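Local coordinates for protein homoserine dehydrogenase (Thermoplasma acidophilum, PDB 3ING) that probably catalyses the NADPH-linked interconversion of aspartate semialdehyde and homoserine on the way to threonine and methionine, and is seen here with NADPH bound, at residues 173-177 / 194-200; 248-254 / 265-271. All blocks are in the same frame, centred on the assembly; numbering follows the deposited sequence.

Interaction 1 of 2, residues 173-177 / 194-200. With NDP (NADPH dihydro-nicotinamide-adenine-dinucleotide phosphate), chain C.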
loop_
_atom_site.group_PDB
_atom_site.type_symbol
_atom_site.label_atom_id
_atom_site.label_comp_id
_atom_site.label_asym_id
_atom_site.label_seq_id
_atom_site.Cartn_x
_atom_site.Cartn_y
_atom_site.Cartn_z
ATOM N N SER A 173 -17.031 -6.644 7.408
ATOM C CA SER A 173 -17.825 -7.099 6.268
ATOM C C SER A 173 -19.270 -7.421 6.591
ATOM O O SER A 173 -20.199 -6.692 6.167
ATOM C CB SER A 173 -17.189 -8.333 5.651
ATOM O OG SER A 173 -15.945 -8.045 5.069
ATOM N N THR A 174 -19.461 -8.493 7.362
ATOM C CA THR A 174 -20.810 -9.055 7.570
ATOM C C THR A 174 -21.856 -8.023 8.019
ATOM O O THR A 174 -22.959 -7.966 7.451
ATOM C CB THR A 174 -20.775 -10.302 8.481
ATOM O OG1 THR A 174 -20.001 -11.297 7.841
ATOM C CG2 THR A 174 -22.224 -10.869 8.758
ATOM N N ILE A 175 -21.513 -7.170 8.984
ATOM C CA ILE A 175 -22.488 -6.152 9.449
ATOM C C ILE A 175 -22.856 -5.222 8.305
ATOM O O ILE A 175 -24.005 -4.843 8.139
ATOM C CB ILE A 175 -21.977 -5.377 10.709
ATOM C CG1 ILE A 175 -23.101 -4.518 11.320
ATOM C CG2 ILE A 175 -20.692 -4.593 10.404
ATOM C CD1 ILE A 175 -22.890 -4.108 12.789
ATOM N N ASN A 176 -21.893 -4.892 7.459
ATOM C CA ASN A 176 -22.167 -3.995 6.363
ATOM C C ASN A 176 -23.011 -4.651 5.259
ATOM O O ASN A 176 -23.931 -4.060 4.709
ATOM C CB ASN A 176 -20.862 -3.400 5.838
ATOM C CG ASN A 176 -20.529 -2.103 6.518
ATOM O OD1 ASN A 176 -21.205 -1.090 6.285
ATOM N ND2 ASN A 176 -19.511 -2.118 7.406
ATOM N N TYR A 177 -22.697 -5.906 4.981
ATOM C CA TYR A 177 -23.408 -6.712 4.010
ATOM C C TYR A 177 -24.834 -6.846 4.470
ATOM O O TYR A 177 -25.804 -6.723 3.670
ATOM C CB TYR A 177 -22.714 -8.079 3.952
ATOM C CG TYR A 177 -23.128 -9.008 2.848
ATOM C CD1 TYR A 177 -22.796 -8.734 1.540
ATOM C CD2 TYR A 177 -23.793 -10.199 3.118
ATOM C CE1 TYR A 177 -23.149 -9.597 0.509
ATOM C CE2 TYR A 177 -24.148 -11.062 2.101
ATOM C CZ TYR A 177 -23.813 -10.754 0.795
ATOM O OH TYR A 177 -24.095 -11.593 -0.257
ATOM N N ASP A 194 -26.064 -16.017 2.930
ATOM C CA ASP A 194 -25.114 -15.582 1.932
ATOM C C ASP A 194 -23.748 -15.249 2.516
ATOM O O ASP A 194 -22.751 -15.561 1.896
ATOM C CB ASP A 194 -25.605 -14.364 1.172
ATOM C CG ASP A 194 -26.701 -14.699 0.182
ATOM O OD1 ASP A 194 -26.774 -15.867 -0.239
ATOM O OD2 ASP A 194 -27.471 -13.785 -0.148
ATOM N N ALA A 195 -23.701 -14.566 3.662
ATOM C CA ALA A 195 -22.400 -14.251 4.291
ATOM C C ALA A 195 -21.589 -15.518 4.650
ATOM O O ALA A 195 -20.373 -15.564 4.485
ATOM C CB ALA A 195 -22.595 -13.361 5.533
ATOM N N ILE A 196 -22.283 -16.540 5.153
ATOM C CA ILE A 196 -21.676 -17.821 5.479
ATOM C C ILE A 196 -21.181 -18.487 4.202
ATOM O O ILE A 196 -20.082 -19.004 4.174
ATOM C CB ILE A 196 -22.659 -18.739 6.277
ATOM C CG1 ILE A 196 -22.936 -18.120 7.661
ATOM C CG2 ILE A 196 -22.114 -20.129 6.406
ATOM C CD1 ILE A 196 -23.958 -18.846 8.477
ATOM N N LYS A 197 -21.992 -18.465 3.150
ATOM C CA LYS A 197 -21.586 -19.001 1.851
ATOM C C LYS A 197 -20.349 -18.302 1.312
ATOM O O LYS A 197 -19.452 -18.965 0.829
ATOM C CB LYS A 197 -22.734 -18.902 0.849
ATOM C CG LYS A 197 -23.781 -19.969 1.048
ATOM C CD LYS A 197 -25.035 -19.723 0.186
ATOM C CE LYS A 197 -26.001 -20.914 0.308
ATOM N NZ LYS A 197 -27.292 -20.718 -0.431
ATOM N N LYS A 198 -20.280 -16.979 1.418
ATOM C CA LYS A 198 -19.087 -16.252 1.038
ATOM C C LYS A 198 -17.885 -16.546 1.936
ATOM O O LYS A 198 -16.728 -16.437 1.507
ATOM C CB LYS A 198 -19.342 -14.739 1.081
ATOM C CG LYS A 198 -20.280 -14.207 0.032
ATOM C CD LYS A 198 -19.967 -12.723 -0.358
ATOM C CE LYS A 198 -19.830 -11.770 0.835
ATOM N NZ LYS A 198 -19.801 -10.286 0.417
ATOM N N GLY A 199 -18.155 -16.909 3.181
ATOM C CA GLY A 199 -17.103 -17.245 4.125
ATOM C C GLY A 199 -16.643 -16.088 4.975
ATOM O O GLY A 199 -15.610 -16.215 5.626
ATOM N N ILE A 200 -17.425 -15.002 5.016
ATOM C CA ILE A 200 -17.045 -13.780 5.717
ATOM C C ILE A 200 -17.614 -13.667 7.145
ATOM O O ILE A 200 -17.169 -12.829 7.881
ATOM C CB ILE A 200 -17.455 -12.467 4.944
ATOM C CG1 ILE A 200 -18.968 -12.368 4.776
ATOM C CG2 ILE A 200 -16.685 -12.346 3.560
ATOM C CD1 ILE A 200 -19.555 -10.976 4.246
HETATM P PA NDP C . -13.377 -20.795 10.987
HETATM O O1A NDP C . -13.810 -21.126 9.617
HETATM O O2A NDP C . -14.366 -21.023 12.068
HETATM O O5B NDP C . -12.056 -21.632 11.373
HETATM C C5B NDP C . -11.443 -21.648 12.646
HETATM C C4B NDP C . -10.380 -22.734 12.704
HETATM O O4B NDP C . -9.821 -22.840 13.988
HETATM C C3B NDP C . -10.967 -24.128 12.441
HETATM O O3B NDP C . -9.979 -25.005 11.924
HETATM C C2B NDP C . -11.379 -24.573 13.803
HETATM O O2B NDP C . -11.478 -25.962 13.953
HETATM C C1B NDP C . -10.196 -24.077 14.590
HETATM N N9A NDP C . -10.445 -23.850 16.008
HETATM C C8A NDP C . -11.579 -23.469 16.670
HETATM N N7A NDP C . -11.261 -23.333 17.995
HETATM C C5A NDP C . -9.960 -23.619 18.150
HETATM C C6A NDP C . -9.179 -23.645 19.287
HETATM N N6A NDP C . -9.600 -23.062 20.407
HETATM N N1A NDP C . -7.883 -23.969 19.100
HETATM C C2A NDP C . -7.351 -24.316 17.875
HETATM N N3A NDP C . -8.115 -24.290 16.723
HETATM C C4A NDP C . -9.419 -23.934 16.914
HETATM O O3 NDP C . -12.875 -19.270 11.046
HETATM P PN NDP C . -12.333 -18.395 9.811
HETATM O O1N NDP C . -13.497 -17.880 9.029
HETATM O O2N NDP C . -11.274 -19.205 9.135
HETATM O O5D NDP C . -11.660 -17.113 10.547
HETATM C C5D NDP C . -10.457 -17.392 11.264
HETATM C C4D NDP C . -9.961 -16.107 11.919
HETATM O O4D NDP C . -9.713 -15.172 10.893
HETATM C C3D NDP C . -10.965 -15.454 12.831
HETATM O O3D NDP C . -10.391 -14.996 14.061
HETATM C C2D NDP C . -11.536 -14.318 12.005
HETATM O O2D NDP C . -12.006 -13.254 12.788
HETATM C C1D NDP C . -10.339 -13.930 11.170
HETATM N N1N NDP C . -10.679 -13.210 9.955
HETATM C C2N NDP C . -11.531 -13.785 9.048
HETATM C C3N NDP C . -12.037 -13.084 7.963
HETATM C C7N NDP C . -12.833 -13.812 6.948
HETATM O O7N NDP C . -12.678 -13.396 5.645
HETATM N N7N NDP C . -13.556 -14.884 7.246
HETATM C C4N NDP C . -11.410 -11.764 7.526
HETATM C C5N NDP C . -10.462 -11.245 8.570
HETATM C C6N NDP C . -10.127 -11.978 9.706
HETATM P P2B NDP C . -12.370 -26.892 12.999
HETATM O O1X NDP C . -12.284 -28.192 13.752
HETATM O O2X NDP C . -11.890 -26.868 11.518
HETATM O O3X NDP C . -13.735 -26.285 13.080
HETATM O O HOH W 1 -17.608 -10.330 9.305
#

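Interaction 2 of 2, residues 248-254 / 265-271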
loop_
_atom_site.group_PDB
_atom_site.type_symbol
_atom_site.label_atom_id
_atom_site.label_comp_id
_atom_site.label_asym_id
_atom_site.label_seq_id
_atom_site.Cartn_x
_atom_site.Cartn_y
_atom_site.Cartn_z
ATOM N N ASN A 248 -27.908 4.267 1.565
ATOM C CA ASN A 248 -26.598 4.852 1.822
ATOM C C ASN A 248 -26.052 4.672 3.258
ATOM O O ASN A 248 -25.030 5.246 3.612
ATOM C CB ASN A 248 -26.584 6.332 1.400
ATOM C CG ASN A 248 -27.524 7.193 2.206
ATOM O OD1 ASN A 248 -28.558 6.720 2.688
ATOM N ND2 ASN A 248 -27.185 8.490 2.337
ATOM N N ASP A 249 -26.672 3.789 4.038
ATOM C CA ASP A 249 -26.196 3.495 5.385
ATOM C C ASP A 249 -25.082 2.443 5.337
ATOM O O ASP A 249 -25.211 1.399 4.665
ATOM C CB ASP A 249 -27.313 2.934 6.288
ATOM C CG ASP A 249 -28.374 3.963 6.648
ATOM O OD1 ASP A 249 -28.115 5.178 6.591
ATOM O OD2 ASP A 249 -29.483 3.526 6.993
ATOM N N ARG A 250 -24.026 2.740 6.080
ATOM C CA ARG A 250 -22.874 1.881 6.254
ATOM C C ARG A 250 -22.405 1.960 7.707
ATOM O O ARG A 250 -22.566 3.004 8.386
ATOM C CB ARG A 250 -21.739 2.317 5.356
ATOM C CG ARG A 250 -22.046 2.402 3.870
ATOM C CD ARG A 250 -22.164 1.043 3.213
ATOM N NE ARG A 250 -22.280 1.243 1.770
ATOM C CZ ARG A 250 -23.411 1.521 1.147
ATOM N NH1 ARG A 250 -24.556 1.631 1.809
ATOM N NH2 ARG A 250 -23.415 1.651 -0.155
ATOM N N LEU A 251 -21.826 0.856 8.179
ATOM C CA LEU A 251 -21.193 0.809 9.491
ATOM C C LEU A 251 -19.735 1.230 9.268
ATOM O O LEU A 251 -18.894 0.475 8.760
ATOM C CB LEU A 251 -21.325 -0.585 10.122
ATOM C CG LEU A 251 -20.893 -0.784 11.589
ATOM C CD1 LEU A 251 -19.385 -0.828 11.771
ATOM C CD2 LEU A 251 -21.539 0.285 12.516
ATOM N N VAL A 252 -19.447 2.461 9.646
ATOM C CA VAL A 252 -18.142 3.060 9.419
ATOM C C VAL A 252 -17.344 3.106 10.712
ATOM O O VAL A 252 -17.854 3.495 11.762
ATOM C CB VAL A 252 -18.299 4.516 8.873
ATOM C CG1 VAL A 252 -16.945 5.202 8.700
ATOM C CG2 VAL A 252 -19.099 4.514 7.515
ATOM N N THR A 253 -16.095 2.691 10.611
ATOM C CA THR A 253 -15.155 2.697 11.711
ATOM C C THR A 253 -14.202 3.874 11.509
ATOM O O THR A 253 -13.510 3.969 10.463
ATOM C CB THR A 253 -14.358 1.391 11.793
ATOM O OG1 THR A 253 -15.247 0.284 11.990
ATOM C CG2 THR A 253 -13.357 1.427 12.969
ATOM N N GLU A 254 -14.178 4.761 12.504
ATOM C CA GLU A 254 -13.297 5.950 12.505
ATOM C C GLU A 254 -12.317 6.004 13.703
ATOM O O GLU A 254 -12.667 5.680 14.865
ATOM C CB GLU A 254 -14.123 7.216 12.543
ATOM C CG GLU A 254 -15.269 7.287 11.543
ATOM C CD GLU A 254 -16.148 8.507 11.771
ATOM O OE1 GLU A 254 -16.909 8.525 12.788
ATOM O OE2 GLU A 254 -16.056 9.434 10.938
ATOM N N VAL A 265 -14.344 4.910 17.046
ATOM C CA VAL A 265 -15.799 4.831 16.998
ATOM C C VAL A 265 -16.341 4.139 15.745
ATOM O O VAL A 265 -16.041 4.581 14.636
ATOM C CB VAL A 265 -16.417 6.247 16.978
ATOM C CG1 VAL A 265 -17.928 6.153 16.781
ATOM C CG2 VAL A 265 -16.075 7.020 18.231
ATOM N N SER A 266 -17.186 3.119 15.924
ATOM C CA SER A 266 -17.864 2.433 14.809
ATOM C C SER A 266 -19.370 2.767 14.887
ATOM O O SER A 266 -20.012 2.588 15.920
ATOM C CB SER A 266 -17.635 0.935 14.872
ATOM O OG SER A 266 -16.246 0.653 14.709
ATOM N N ARG A 267 -19.938 3.276 13.813
ATOM C CA ARG A 267 -21.310 3.762 13.901
ATOM C C ARG A 267 -21.989 3.667 12.546
ATOM O O ARG A 267 -21.344 3.624 11.532
ATOM C CB ARG A 267 -21.321 5.198 14.434
ATOM C CG ARG A 267 -20.596 6.213 13.575
ATOM C CD ARG A 267 -20.526 7.600 14.268
ATOM N NE ARG A 267 -19.662 8.559 13.562
ATOM C CZ ARG A 267 -20.095 9.586 12.820
ATOM N NH1 ARG A 267 -21.389 9.837 12.665
ATOM N NH2 ARG A 267 -19.226 10.393 12.225
ATOM N N ILE A 268 -23.309 3.616 12.542
ATOM C CA ILE A 268 -24.035 3.576 11.288
ATOM C C ILE A 268 -24.197 5.007 10.779
ATOM O O ILE A 268 -24.721 5.852 11.478
ATOM C CB ILE A 268 -25.387 2.825 11.406
ATOM C CG1 ILE A 268 -25.144 1.329 11.622
ATOM C CG2 ILE A 268 -26.167 3.029 10.146
ATOM C CD1 ILE A 268 -26.353 0.529 12.105
ATOM N N ILE A 269 -23.731 5.273 9.561
ATOM C CA ILE A 269 -23.772 6.589 8.975
ATOM C C ILE A 269 -24.416 6.540 7.591
ATOM O O ILE A 269 -24.148 5.627 6.810
ATOM C CB ILE A 269 -22.354 7.156 8.729
ATOM C CG1 ILE A 269 -21.448 7.014 9.943
ATOM C CG2 ILE A 269 -22.439 8.625 8.376
ATOM C CD1 ILE A 269 -20.082 7.669 9.730
ATOM N N SER A 270 -25.208 7.555 7.266
ATOM C CA SER A 270 -25.755 7.708 5.922
ATOM C C SER A 270 -24.778 8.550 5.135
ATOM O O SER A 270 -24.684 9.760 5.336
ATOM C CB SER A 270 -27.117 8.390 5.946
ATOM O OG SER A 270 -28.063 7.540 6.550
ATOM N N LEU A 271 -24.077 7.910 4.216
ATOM C CA LEU A 271 -23.004 8.565 3.489
ATOM C C LEU A 271 -23.486 9.410 2.325
ATOM O O LEU A 271 -24.493 9.108 1.687
ATOM C CB LEU A 271 -22.029 7.513 2.960
ATOM C CG LEU A 271 -21.342 6.652 4.025
ATOM C CD1 LEU A 271 -20.495 5.578 3.371
ATOM C CD2 LEU A 271 -20.487 7.523 4.970
#

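Interaction 1 of 2, residues 173-177 / 194-200
On the nicotinamide side of the NADPH pocket, a Schellman motif ends the helix carrying Asp194 to Lys198, and the side chains around it pack against the start of helix 173-183, with Tyr177 and Ile200 doing most of the touching. Gly199 is the C-prime residue: its positive phi (93°) would push a beta carbon against the carbonyl oxygen of Lys198, a clash that a residue without a side chain avoids. Ile200 N bonds to Ala195 O (3.0 Å), and Gly199 N reaches the same oxygen from the other face of its plane. The turn presents Gly199 O to the cofactor, where it accepts a hydrogen bond from the carboxamide N7N of NADPH at 2.9 Å; Asn14 ND2 donates to the same carbonyl.

Tyr177 CB points toward the 194-200 segment, and with CG anti to the backbone N (chi1 -170°) the ring reaches Lys198 and Asp194. Lys198, bent at chi3, brings CE over one face of the ring, 4.2 Å from the centroid in a CH-pi contact, while NZ makes an off-centre cation-pi contact and is also paired with Asp283. Asp194 CB meets the ring edge in its plane, 3.5 Å from Tyr177 OH; the carboxylate of Asp194 turns to Arg186. Were Tyr177 an alanine, a gap would probably open beside Ala195 and Ile200, and the end of Lys198 would lose the ring it lies against.

Ile200 CD1 fits between the two helices, 3.8 Å from Ser173 CB, its branched chain suiting a buried spot beside small residues. The Thr174 side chain crosses that of Ile200 at a slant, bringing OG1 3.4 Å from Ile200 CG1. One water joins the backbones, accepting from Thr174 N and donating to Ile200 O at 2.9 Å.

Interaction 2 of 2, residues 248-254 / 265-271
Arg267 sets out with CG between its backbone N and carbonyl carbon (chi1 61°) and runs extended to NE, while Glu254 CG stands anti to its carbonyl carbon (chi1 -48°); together these turns carry the two charged ends to each other across the strands. The guanidinium grips a single oxygen side-on: NE lies 2.9 Å and NH2 3.0 Å from Glu254 OE1, both on its syn side and from the same face, with the two planes 46° apart. Ile269 CD1 sits over the centre of the guanidinium, 3.6 Å above its plane, and also packs against Val252 CB at 3.7 Å, so this one methyl covers a face of the guanidinium and also joins the apolar contacts with Val252.

These residues belong to the beta hairpin of strands 249-258 and 261-270, whose backbones pair antiparallel: Arg250 with Ile269, Val252 with Arg267 and Glu254 with Val265 are hydrogen-bonded pairs. On the opposite face Leu251 and Ile268 meet, CD2 to CG1 at 3.9 Å, and both touch Ile179 of helix 173-183. Small hydroxyl residues suit the neighbouring non-hydrogen-bonded pair, where Thr253 OG1 and Ser266 OG share a hydrogen bond of 2.9 Å. At the far end Leu271 N bonds to Asn248 O, and Asn248 ND2 returns a bond to Leu271 O at 2.8 Å, with Leu271 O lying in the amide plane of Asn248.

From the N terminus, interaction 1 comes first: it joins helix 173-183, just after strand 164-170, to the end of helix 188-198, closing a mostly helical connection of 16 residues. Interaction 2 opens later and closes the hairpin 249-258/261-270 over 10 residues, so the two contacts follow in series, neither nested nor crossed, their centres about 17 Å apart. They nevertheless meet in space. Asn176 OD1 lies 2.8 Å from Leu251 N, a probable hydrogen bond, and Ile175 packs on Leu251. Helix 173-183 thus stands between the cofactor-side turn at Gly199 and the antiparallel sheet, in which strand 249-258 runs between 164-170 and strand 261-270, at one edge of the sheet within this chain.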